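PDB 3WND: protein translation elongation factor 1A from Methanosarcina mazei, which binds cysteinyl-tRNA(Cys) in its GTP-bound form and probably works as a translation elongation factor related to SelB and EF-Tu. Local coordinates for residues K276-T281 / Y346-R351; Y283-T288 / F352-L357; I296-V301 / E324-K329; R314-L319 / E337-K342. All blocks are in the same frame, centred on the assembly; numbering follows the deposited sequence.

Interaction 1 of 4, residues K276-T281 / Y346-R351; sequences KEIVTT and YSKQDR
The ring of Tyr346 carries Ile278 on one face and meets Thr280 at its edge. Ile278 CB stands 4.2 Å from the centre of the Tyr346 ring in a CH-pi contact displaced toward the rim, and Ile278 CG2 reaches CZ of Tyr346 at 3.6 Å. In the plane of the ring, Thr280 OG1 lies 2.6 Å from Tyr346 OH, and OG1 is also bonded to the carbonyl of Asp282. Tyr346 CG sits between backbone N and carbonyl carbon (chi1 56°), which folds the ring back across the opposite strand. A phenylalanine here would lack the hydroxyl beside Thr280 OG1, and would probably leave the Thr280 hydroxyl less firmly fixed against the ring edge, though still bonded to the carbonyl of Asp282.

Next to the ring the backbones pair, Ile278 N to Tyr346 O at 2.7 Å and Tyr346 N to Ile278 O at 2.9 Å. Beside them, Ser347 OG donates to Glu277 OE1 (2.7 Å) from above the carboxylate plane, while Glu277 OE2 is held by Ser274 and Arg194. Arg194 also pairs with Asp350 OD2, the atom that accepts from Ser347 N at 3.0 Å, so one guanidinium probably offsets both neighbouring carboxylates. This short antiparallel ladder, continued by a type I turn from Ser347 to Asp350, marks the passage between two curled beta sheets, consistent with the paired beta domains of SelB- and EF-Tu-like factors.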
# COMPACT_ATOMS: atom_id res chain seq x y z
N LYS A 276 15.32 -2.15 -15.25
CA LYS A 276 14.46 -2.52 -16.41
C LYS A 276 13.01 -2.64 -15.90
O LYS A 276 12.71 -3.36 -14.92
CB LYS A 276 14.92 -3.90 -16.94
CG LYS A 276 14.09 -4.45 -18.06
CD LYS A 276 13.98 -3.45 -19.25
CE LYS A 276 13.28 -4.06 -20.49
NZ LYS A 276 11.84 -4.44 -20.22
N GLU A 277 12.08 -2.04 -16.63
CA GLU A 277 10.65 -2.22 -16.39
C GLU A 277 9.94 -2.30 -17.68
O GLU A 277 10.45 -1.74 -18.69
CB GLU A 277 10.03 -0.98 -15.60
CG GLU A 277 10.65 -0.83 -14.20
CD GLU A 277 10.30 -1.98 -13.27
OE1 GLU A 277 9.22 -2.57 -13.44
OE2 GLU A 277 11.15 -2.26 -12.39
N ILE A 278 8.76 -2.95 -17.67
CA ILE A 278 7.88 -2.88 -18.88
C ILE A 278 7.21 -1.52 -18.89
O ILE A 278 6.78 -1.02 -17.86
CB ILE A 278 6.78 -4.01 -18.83
CG1 ILE A 278 7.48 -5.37 -18.74
CG2 ILE A 278 5.80 -3.95 -20.04
CD1 ILE A 278 6.61 -6.57 -18.36
N VAL A 279 7.12 -0.90 -20.08
CA VAL A 279 6.37 0.34 -20.17
C VAL A 279 5.39 0.19 -21.31
O VAL A 279 5.74 -0.08 -22.46
CB VAL A 279 7.26 1.57 -20.44
CG1 VAL A 279 6.39 2.76 -20.68
CG2 VAL A 279 8.25 1.80 -19.28
N THR A 280 4.10 0.28 -21.01
CA THR A 280 3.05 0.17 -22.07
C THR A 280 1.90 1.13 -21.74
O THR A 280 1.81 1.70 -20.62
CB THR A 280 2.50 -1.28 -22.21
OG1 THR A 280 1.86 -1.74 -20.97
CG2 THR A 280 3.55 -2.31 -22.60
N THR A 281 1.03 1.35 -22.73
CA THR A 281 -0.20 2.16 -22.46
C THR A 281 -1.37 1.19 -22.51
O THR A 281 -2.49 1.47 -21.99
CB THR A 281 -0.49 3.26 -23.52
OG1 THR A 281 -0.54 2.63 -24.78
CG2 THR A 281 0.54 4.41 -23.60
N TYR A 346 5.81 -1.22 -15.11
CA TYR A 346 5.52 -2.35 -14.21
C TYR A 346 6.39 -3.54 -14.62
O TYR A 346 6.99 -3.56 -15.73
CB TYR A 346 3.99 -2.74 -14.30
CG TYR A 346 3.51 -3.07 -15.66
CD1 TYR A 346 3.45 -4.40 -16.12
CD2 TYR A 346 3.15 -2.03 -16.54
CE1 TYR A 346 3.02 -4.71 -17.46
CE2 TYR A 346 2.76 -2.30 -17.85
CZ TYR A 346 2.68 -3.63 -18.30
OH TYR A 346 2.29 -3.88 -19.58
N SER A 347 6.50 -4.49 -13.72
CA SER A 347 7.09 -5.79 -14.00
C SER A 347 5.94 -6.83 -13.82
O SER A 347 4.89 -6.51 -13.20
CB SER A 347 8.31 -6.05 -13.05
OG SER A 347 9.38 -5.24 -13.55
N LYS A 348 6.16 -8.06 -14.24
CA LYS A 348 5.06 -9.05 -14.26
C LYS A 348 4.66 -9.45 -12.84
O LYS A 348 3.55 -9.94 -12.66
CB LYS A 348 5.45 -10.26 -15.10
CG LYS A 348 5.53 -9.83 -16.53
CD LYS A 348 5.23 -10.93 -17.51
CE LYS A 348 5.08 -10.24 -18.86
NZ LYS A 348 3.91 -10.75 -19.65
N GLN A 349 5.54 -9.24 -11.87
CA GLN A 349 5.21 -9.58 -10.50
C GLN A 349 4.18 -8.59 -9.89
O GLN A 349 3.74 -8.75 -8.79
CB GLN A 349 6.47 -9.66 -9.58
CG GLN A 349 7.26 -8.33 -9.39
CD GLN A 349 8.40 -8.28 -10.34
OE1 GLN A 349 8.28 -8.78 -11.44
NE2 GLN A 349 9.51 -7.64 -9.96
N ASP A 350 3.96 -7.49 -10.57
CA ASP A 350 3.13 -6.42 -9.98
C ASP A 350 1.66 -6.74 -10.17
O ASP A 350 1.20 -6.98 -11.27
CB ASP A 350 3.41 -5.04 -10.61
CG ASP A 350 4.76 -4.50 -10.29
OD1 ASP A 350 5.36 -4.82 -9.29
OD2 ASP A 350 5.21 -3.66 -11.09
N ARG A 351 0.94 -6.79 -9.03
CA ARG A 351 -0.50 -7.09 -9.08
C ARG A 351 -1.23 -5.82 -9.57
O ARG A 351 -0.99 -4.69 -9.08
CB ARG A 351 -1.05 -7.57 -7.71
CG ARG A 351 -2.50 -7.92 -7.78
CD ARG A 351 -3.06 -8.26 -6.39
NE ARG A 351 -2.31 -9.36 -5.85
CZ ARG A 351 -2.74 -10.59 -5.54
NH1 ARG A 351 -4.00 -10.93 -5.57
NH2 ARG A 351 -1.84 -11.49 -5.14

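Interaction 2 of 4, residues Y283-T288 / F352-L357; sequences YTLECT and FLLANL
Leu285 and Phe352 both leave their strands toward each other, and with CG anti to the carbonyl carbon (chi1 -76° in Phe352) the two side chains cross at about a right angle. Leu285 presents both methyl branches to the aromatic group. CD2 lies directly over the centre of the Phe352 ring, 3.7 Å from its centroid, in a CH-pi contact, while CD1 of Leu285 lies 3.8 Å from Phe352 CB, at the root of the side chain. Tyr283 takes a different approach: the edge of Phe352 points toward the face of Tyr283 in an offset edge-to-face pair, with centroids 5.7 Å apart and planes inclined at 61°. The two rings come closest at Tyr283 CD1 and Phe352 CE1, 3.7 Å apart.

This is the packing of a beta-barrel interior, in which strands 283-288 and 352-355 face each other with their axes 9.0 Å apart and interact through side chains rather than a shared ladder. With Phe352 cut back to alanine, Leu285 CD2 would lose its aromatic platform and Tyr283 its edge partner, probably opening a gap between the two strands.

Further along, Cys287 SG touches Leu354 CD1 at 4.0 Å, and Leu285 CD1 comes within 4.4 Å of Leu354 CD2. Leu304 packs against both aromatic residues, and Leu338 and Leu336 add their side chains beside Leu285 and Leu354. Leu353 points away from this interior and packs on Ile78 of helix 74-83.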
# COMPACT_ATOMS: atom_id res chain seq x y z
N TYR A 283 -2.70 -3.12 -21.89
CA TYR A 283 -2.47 -4.24 -20.95
C TYR A 283 -3.25 -5.42 -21.37
O TYR A 283 -4.37 -5.27 -21.78
CB TYR A 283 -2.88 -3.88 -19.49
CG TYR A 283 -2.38 -2.50 -19.14
CD1 TYR A 283 -1.07 -2.31 -18.69
CD2 TYR A 283 -3.17 -1.38 -19.42
CE1 TYR A 283 -0.62 -1.02 -18.45
CE2 TYR A 283 -2.78 -0.09 -19.13
CZ TYR A 283 -1.47 0.09 -18.69
OH TYR A 283 -1.00 1.37 -18.43
N THR A 284 -2.68 -6.60 -21.24
CA THR A 284 -3.47 -7.82 -21.35
C THR A 284 -3.37 -8.55 -20.02
O THR A 284 -2.30 -9.04 -19.65
CB THR A 284 -2.86 -8.74 -22.45
OG1 THR A 284 -2.72 -8.01 -23.67
CG2 THR A 284 -3.69 -10.00 -22.65
N LEU A 285 -4.46 -8.55 -19.25
CA LEU A 285 -4.46 -9.14 -17.86
C LEU A 285 -5.28 -10.41 -17.70
O LEU A 285 -6.47 -10.46 -18.14
CB LEU A 285 -5.02 -8.10 -16.86
CG LEU A 285 -4.31 -6.73 -16.89
CD1 LEU A 285 -4.93 -5.77 -15.86
CD2 LEU A 285 -2.80 -6.85 -16.59
N GLU A 286 -4.72 -11.39 -16.95
CA GLU A 286 -5.45 -12.58 -16.51
C GLU A 286 -6.05 -12.10 -15.16
O GLU A 286 -5.32 -11.79 -14.22
CB GLU A 286 -4.51 -13.75 -16.24
CG GLU A 286 -3.77 -14.29 -17.49
CD GLU A 286 -4.23 -15.69 -17.87
OE1 GLU A 286 -5.27 -16.16 -17.32
OE2 GLU A 286 -3.54 -16.35 -18.69
N CYS A 287 -7.37 -12.04 -15.10
CA CYS A 287 -8.09 -11.35 -14.00
C CYS A 287 -9.01 -12.32 -13.31
O CYS A 287 -9.55 -13.29 -13.91
CB CYS A 287 -8.98 -10.24 -14.58
SG CYS A 287 -8.03 -8.88 -15.32
N THR A 288 -9.22 -12.01 -12.03
CA THR A 288 -10.14 -12.72 -11.21
C THR A 288 -11.07 -11.60 -10.74
O THR A 288 -10.61 -10.63 -10.08
CB THR A 288 -9.44 -13.35 -10.00
OG1 THR A 288 -8.61 -14.42 -10.44
CG2 THR A 288 -10.46 -13.96 -9.15
N PHE A 352 -2.12 -6.01 -10.53
CA PHE A 352 -2.99 -4.89 -11.00
C PHE A 352 -4.34 -5.04 -10.24
O PHE A 352 -4.85 -6.12 -10.03
CB PHE A 352 -3.33 -5.08 -12.47
CG PHE A 352 -2.19 -4.73 -13.42
CD1 PHE A 352 -2.25 -3.57 -14.17
CD2 PHE A 352 -1.09 -5.61 -13.59
CE1 PHE A 352 -1.24 -3.27 -15.10
CE2 PHE A 352 -0.05 -5.26 -14.44
CZ PHE A 352 -0.15 -4.11 -15.26
N LEU A 353 -4.91 -3.91 -9.87
CA LEU A 353 -6.28 -3.86 -9.37
C LEU A 353 -7.12 -3.04 -10.35
O LEU A 353 -6.65 -2.07 -10.94
CB LEU A 353 -6.36 -3.11 -8.08
CG LEU A 353 -5.85 -3.80 -6.86
CD1 LEU A 353 -6.20 -2.92 -5.59
CD2 LEU A 353 -6.32 -5.25 -6.68
N LEU A 354 -8.36 -3.48 -10.58
CA LEU A 354 -9.28 -2.71 -11.43
C LEU A 354 -10.48 -2.31 -10.59
O LEU A 354 -10.98 -3.11 -9.79
CB LEU A 354 -9.82 -3.66 -12.52
CG LEU A 354 -8.67 -4.18 -13.44
CD1 LEU A 354 -9.20 -5.20 -14.46
CD2 LEU A 354 -7.94 -3.02 -14.15
N ALA A 355 -10.92 -1.09 -10.84
CA ALA A 355 -12.03 -0.51 -10.07
C ALA A 355 -13.05 0.09 -11.02
O ALA A 355 -12.71 0.41 -12.18
CB ALA A 355 -11.52 0.53 -9.05
N ASN A 356 -14.28 0.28 -10.51
CA ASN A 356 -15.29 1.09 -11.17
C ASN A 356 -15.68 2.18 -10.21
O ASN A 356 -16.27 1.93 -9.18
CB ASN A 356 -16.53 0.24 -11.60
CG ASN A 356 -17.58 1.07 -12.33
OD1 ASN A 356 -17.66 2.31 -12.16
ND2 ASN A 356 -18.46 0.41 -13.05
N LEU A 357 -15.18 3.37 -10.47
CA LEU A 357 -15.28 4.44 -9.50
C LEU A 357 -16.67 4.88 -9.26
O LEU A 357 -16.88 5.65 -8.32
CB LEU A 357 -14.44 5.65 -9.90
CG LEU A 357 -12.95 5.45 -10.18
CD1 LEU A 357 -12.25 6.66 -10.69
CD2 LEU A 357 -12.26 5.00 -8.92

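Interaction 3 of 4, residues I296-V301 / E324-K329; sequences IEPASV and EVEEAK
Ile296 and Ala328 join two loops through a reciprocal pair of backbone hydrogen bonds. Ile296 N gives to Ala328 O at 2.9 Å, and Ala328 N returns to Ile296 O at 2.8 Å, making one isolated antiparallel bridge. The carbonyl of Ile296 is gripped twice, since Glu327 CA directs a C-H toward the same Ile296 O from 3.2 Å. The side chains of the bridged pair add little more than a loose apolar touch, Ile296 CB to Ala328 CB at 4.2 Å.

Next to this pair, Pro298 fits against the neighbouring loop: its CD rests 3.0 Å from Glu326 O. The Glu326 side chain turns sharply at its second torsion (chi2 -43°), and this brings its OE1 to the CG corner of the proline ring, 3.9 Å from Pro298 CG.

Pro298 is placed there by a type II beta turn from Glu297 to Ser300, with Ala299 at the corner that takes positive phi. The turn's own backbone bond is weak, and Ser300 OG reinforces it by donating to Glu297 O at 2.8 Å. Outside this shell, strand 309-320 positions both loops. Ala299 and Ser300 bond through their backbones to Val315, and Val325 bonds to Ile318, whose side chain also meets Pro298. The bridge therefore links the loop ahead of strand 301-306 to the one ahead of strand 333-340, with strand 309-320 running alongside.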
# COMPACT_ATOMS: atom_id res chain seq x y z
N ILE A 296 -18.53 -7.20 -16.13
CA ILE A 296 -17.66 -6.36 -16.97
C ILE A 296 -17.99 -6.60 -18.43
O ILE A 296 -18.17 -7.76 -18.84
CB ILE A 296 -16.16 -6.69 -16.69
CG1 ILE A 296 -15.89 -6.40 -15.20
CG2 ILE A 296 -15.24 -5.82 -17.58
CD1 ILE A 296 -14.45 -6.68 -14.84
N GLU A 297 -18.07 -5.50 -19.22
CA GLU A 297 -18.53 -5.60 -20.60
C GLU A 297 -17.52 -4.88 -21.45
O GLU A 297 -16.84 -3.96 -20.95
CB GLU A 297 -19.90 -4.94 -20.80
CG GLU A 297 -20.99 -5.84 -20.23
CD GLU A 297 -22.40 -5.28 -20.34
OE1 GLU A 297 -23.15 -5.82 -21.16
OE2 GLU A 297 -22.72 -4.34 -19.62
N PRO A 298 -17.38 -5.31 -22.73
CA PRO A 298 -16.51 -4.57 -23.68
C PRO A 298 -16.96 -3.16 -23.78
O PRO A 298 -18.17 -2.86 -23.57
CB PRO A 298 -16.66 -5.30 -25.06
CG PRO A 298 -17.49 -6.49 -24.78
CD PRO A 298 -18.04 -6.48 -23.34
N ALA A 299 -15.97 -2.32 -24.11
CA ALA A 299 -16.08 -0.88 -24.31
C ALA A 299 -16.43 -0.10 -23.07
O ALA A 299 -16.64 1.12 -23.15
CB ALA A 299 -17.04 -0.56 -25.43
N SER A 300 -16.49 -0.76 -21.93
CA SER A 300 -16.72 -0.05 -20.67
C SER A 300 -15.43 0.47 -20.02
O SER A 300 -14.27 0.07 -20.41
CB SER A 300 -17.42 -0.96 -19.66
OG SER A 300 -16.46 -1.90 -19.15
N VAL A 301 -15.64 1.31 -19.00
CA VAL A 301 -14.61 2.13 -18.32
C VAL A 301 -14.23 1.55 -16.97
O VAL A 301 -15.10 1.23 -16.11
CB VAL A 301 -15.09 3.59 -18.17
CG1 VAL A 301 -14.02 4.42 -17.49
CG2 VAL A 301 -15.45 4.18 -19.56
N GLU A 324 -13.43 -15.24 -27.24
CA GLU A 324 -14.02 -13.93 -26.97
C GLU A 324 -15.45 -14.07 -26.51
O GLU A 324 -16.19 -14.86 -27.04
CB GLU A 324 -13.88 -13.07 -28.24
CG GLU A 324 -14.46 -11.71 -28.15
CD GLU A 324 -14.21 -10.95 -29.42
OE1 GLU A 324 -13.47 -11.48 -30.28
OE2 GLU A 324 -14.74 -9.83 -29.55
N VAL A 325 -15.80 -13.29 -25.48
CA VAL A 325 -17.12 -13.28 -24.87
C VAL A 325 -17.65 -11.88 -24.70
O VAL A 325 -16.90 -10.88 -24.77
CB VAL A 325 -17.08 -13.94 -23.50
CG1 VAL A 325 -16.77 -15.40 -23.66
CG2 VAL A 325 -16.01 -13.28 -22.59
N GLU A 326 -18.95 -11.77 -24.49
CA GLU A 326 -19.54 -10.45 -24.35
C GLU A 326 -19.56 -9.89 -22.93
O GLU A 326 -19.98 -8.70 -22.73
CB GLU A 326 -20.96 -10.40 -24.97
CG GLU A 326 -21.01 -10.55 -26.49
CD GLU A 326 -19.93 -9.73 -27.22
OE1 GLU A 326 -19.98 -8.47 -27.12
OE2 GLU A 326 -19.05 -10.34 -27.92
N GLU A 327 -19.10 -10.69 -21.93
CA GLU A 327 -19.16 -10.25 -20.52
C GLU A 327 -18.23 -11.09 -19.68
O GLU A 327 -17.92 -12.24 -20.05
CB GLU A 327 -20.60 -10.34 -19.92
CG GLU A 327 -21.17 -11.75 -20.02
CD GLU A 327 -22.59 -11.87 -19.63
OE1 GLU A 327 -23.42 -10.99 -20.01
OE2 GLU A 327 -22.83 -12.90 -18.94
N ALA A 328 -17.81 -10.52 -18.53
CA ALA A 328 -17.16 -11.33 -17.52
C ALA A 328 -18.03 -11.13 -16.29
O ALA A 328 -18.09 -10.01 -15.80
CB ALA A 328 -15.73 -10.85 -17.30
N LYS A 329 -18.65 -12.20 -15.80
CA LYS A 329 -19.55 -12.14 -14.67
C LYS A 329 -18.76 -11.91 -13.36
O LYS A 329 -17.56 -12.26 -13.28
CB LYS A 329 -20.38 -13.45 -14.52
CG LYS A 329 -21.44 -13.57 -15.67
CD LYS A 329 -22.45 -14.70 -15.50
CE LYS A 329 -21.80 -16.09 -15.42
NZ LYS A 329 -22.72 -17.08 -14.86

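Interaction 4 of 4, residues R314-L319 / E337-K342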
# COMPACT_ATOMS: atom_id res chain seq x y z
N ARG A 314 -9.96 1.43 -20.80
CA ARG A 314 -11.15 0.90 -21.49
C ARG A 314 -11.01 -0.57 -21.74
O ARG A 314 -9.90 -1.04 -22.04
CB ARG A 314 -11.41 1.67 -22.81
CG ARG A 314 -12.62 1.16 -23.54
CD ARG A 314 -12.88 2.03 -24.77
NE ARG A 314 -13.76 3.15 -24.38
CZ ARG A 314 -13.37 4.30 -23.81
NH1 ARG A 314 -12.07 4.56 -23.57
NH2 ARG A 314 -14.29 5.21 -23.50
N VAL A 315 -12.10 -1.35 -21.58
CA VAL A 315 -12.01 -2.80 -21.81
C VAL A 315 -12.23 -2.98 -23.32
O VAL A 315 -13.28 -2.62 -23.83
CB VAL A 315 -13.16 -3.53 -21.11
CG1 VAL A 315 -13.12 -4.99 -21.55
CG2 VAL A 315 -13.06 -3.40 -19.57
N GLU A 316 -11.21 -3.50 -24.02
CA GLU A 316 -11.27 -3.65 -25.45
C GLU A 316 -11.81 -5.03 -25.85
O GLU A 316 -12.49 -5.17 -26.84
CB GLU A 316 -9.87 -3.44 -26.02
CG GLU A 316 -9.31 -2.03 -25.78
CD GLU A 316 -9.93 -0.96 -26.67
OE1 GLU A 316 -10.59 -1.29 -27.64
OE2 GLU A 316 -9.69 0.23 -26.40
N LYS A 317 -11.46 -6.07 -25.04
CA LYS A 317 -11.80 -7.42 -25.36
C LYS A 317 -11.77 -8.24 -24.10
O LYS A 317 -10.95 -7.99 -23.19
CB LYS A 317 -10.85 -8.05 -26.45
CG LYS A 317 -11.45 -9.37 -27.05
CD LYS A 317 -10.46 -10.24 -27.87
CE LYS A 317 -10.11 -9.61 -29.20
NZ LYS A 317 -9.30 -10.59 -29.99
N ILE A 318 -12.75 -9.15 -24.01
CA ILE A 318 -12.84 -10.08 -22.91
C ILE A 318 -12.75 -11.48 -23.49
O ILE A 318 -13.49 -11.83 -24.42
CB ILE A 318 -14.21 -9.95 -22.13
CG1 ILE A 318 -14.43 -8.49 -21.77
CG2 ILE A 318 -14.19 -10.90 -20.93
CD1 ILE A 318 -15.74 -8.18 -21.03
N LEU A 319 -11.81 -12.28 -22.96
CA LEU A 319 -11.68 -13.68 -23.32
C LEU A 319 -11.83 -14.61 -22.13
O LEU A 319 -11.37 -14.31 -21.01
CB LEU A 319 -10.34 -13.95 -24.01
CG LEU A 319 -10.04 -12.95 -25.15
CD1 LEU A 319 -9.09 -11.84 -24.72
CD2 LEU A 319 -9.53 -13.60 -26.46
N GLU A 337 -8.28 -7.50 -22.31
CA GLU A 337 -7.38 -6.66 -23.07
C GLU A 337 -7.86 -5.25 -22.75
O GLU A 337 -9.00 -4.90 -23.00
CB GLU A 337 -7.47 -7.07 -24.59
CG GLU A 337 -6.28 -7.98 -24.90
CD GLU A 337 -6.45 -8.85 -26.13
OE1 GLU A 337 -7.18 -8.39 -27.00
OE2 GLU A 337 -5.90 -9.98 -26.24
N LEU A 338 -6.97 -4.43 -22.17
CA LEU A 338 -7.33 -3.09 -21.74
C LEU A 338 -6.52 -2.01 -22.51
O LEU A 338 -5.38 -2.23 -22.77
CB LEU A 338 -7.01 -2.98 -20.22
CG LEU A 338 -7.81 -3.91 -19.33
CD1 LEU A 338 -7.25 -3.65 -17.91
CD2 LEU A 338 -9.31 -3.60 -19.35
N SER A 339 -7.06 -0.82 -22.76
CA SER A 339 -6.29 0.27 -23.35
C SER A 339 -6.40 1.52 -22.50
O SER A 339 -7.43 1.76 -21.85
CB SER A 339 -6.82 0.61 -24.74
OG SER A 339 -8.17 1.10 -24.65
N GLY A 340 -5.36 2.35 -22.55
CA GLY A 340 -5.32 3.61 -21.76
C GLY A 340 -4.46 4.65 -22.48
O GLY A 340 -3.92 4.40 -23.57
N ASN A 341 -4.37 5.85 -21.91
CA ASN A 341 -3.68 6.98 -22.57
C ASN A 341 -2.24 7.12 -22.11
O ASN A 341 -1.34 7.31 -22.92
CB ASN A 341 -4.43 8.31 -22.34
CG ASN A 341 -5.83 8.31 -22.96
OD1 ASN A 341 -6.07 7.68 -23.99
ND2 ASN A 341 -6.72 9.10 -22.41
N LYS A 342 -2.00 6.93 -20.83
CA LYS A 342 -0.74 7.26 -20.26
C LYS A 342 0.15 6.01 -20.26
O LYS A 342 -0.35 4.91 -20.14
CB LYS A 342 -1.02 7.64 -18.82
CG LYS A 342 0.07 8.37 -18.09
CD LYS A 342 -0.52 9.31 -17.04
CE LYS A 342 0.46 9.50 -15.88
NZ LYS A 342 -0.24 10.22 -14.78
O HOH W 1 -7.00 -9.10 -29.46
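A classic beta bulge breaks the register between Arg314-Leu319 and Glu337-Lys342: Glu316 and Lys317 both face Glu337. The carbonyl of Glu337 takes two N-H groups, a firm bond from Glu316 N to Glu337 O (2.8 Å) and a weak one from Lys317 N (3.4 Å). Around the bulge the antiparallel ladder is regular, Arg314 with Ser339 and Lys317 with Glu337 as hydrogen-bonded pairs, Val315 with Leu338 as a non-hydrogen-bonded one.

The extra residue changes where side chains go. Glu316 bends at its second torsion (chi2 -75°), bringing OE2 back along the neighbouring strand to Ser339 OG in a very short hydrogen bond of 2.5 Å. Lys317 and Glu337 lie side by side and point the same way, yet Lys317 NZ and Glu337 OE1 stay 4.3 Å apart, beyond a salt bridge. A water spans them, accepting from Lys317 NZ at 2.8 Å and donating to Glu337 OE1 at 2.6 Å, and probably lets the opposite charges steady each other indirectly.

The other face of the sheet is apolar: Leu338 CD2 packs against Val315 CG2 at 3.8 Å, with Leu302 and Leu304 of strand 301-306 close to Val315 and Leu338 respectively. In the sheet, strand 333-340 lies between strands 309-320 and 282-289, Leu338 bonding through its backbone to Tyr283.

In the fold
From the N terminus, a nucleotide-binding domain and a first curled beta sheet precede all four contacts. Residues 276-281 then enter the last domain and are met much later by 346-351, so interaction 1 closes a long loop around interactions 3 and 4. Interaction 2, opened by 283-288 and completed by 352-357, crosses interaction 1 and likewise encloses the other two. Interactions 3 and 4 cross each other, as 314-319 falls between the segments of interaction 3. Tyr346 packs against Tyr283, joining the domain entrance to the barrel interior, while Leu338 connects interactions 2 and 4 and Val315 connects 3 and 4, tying loops, sheet and core together.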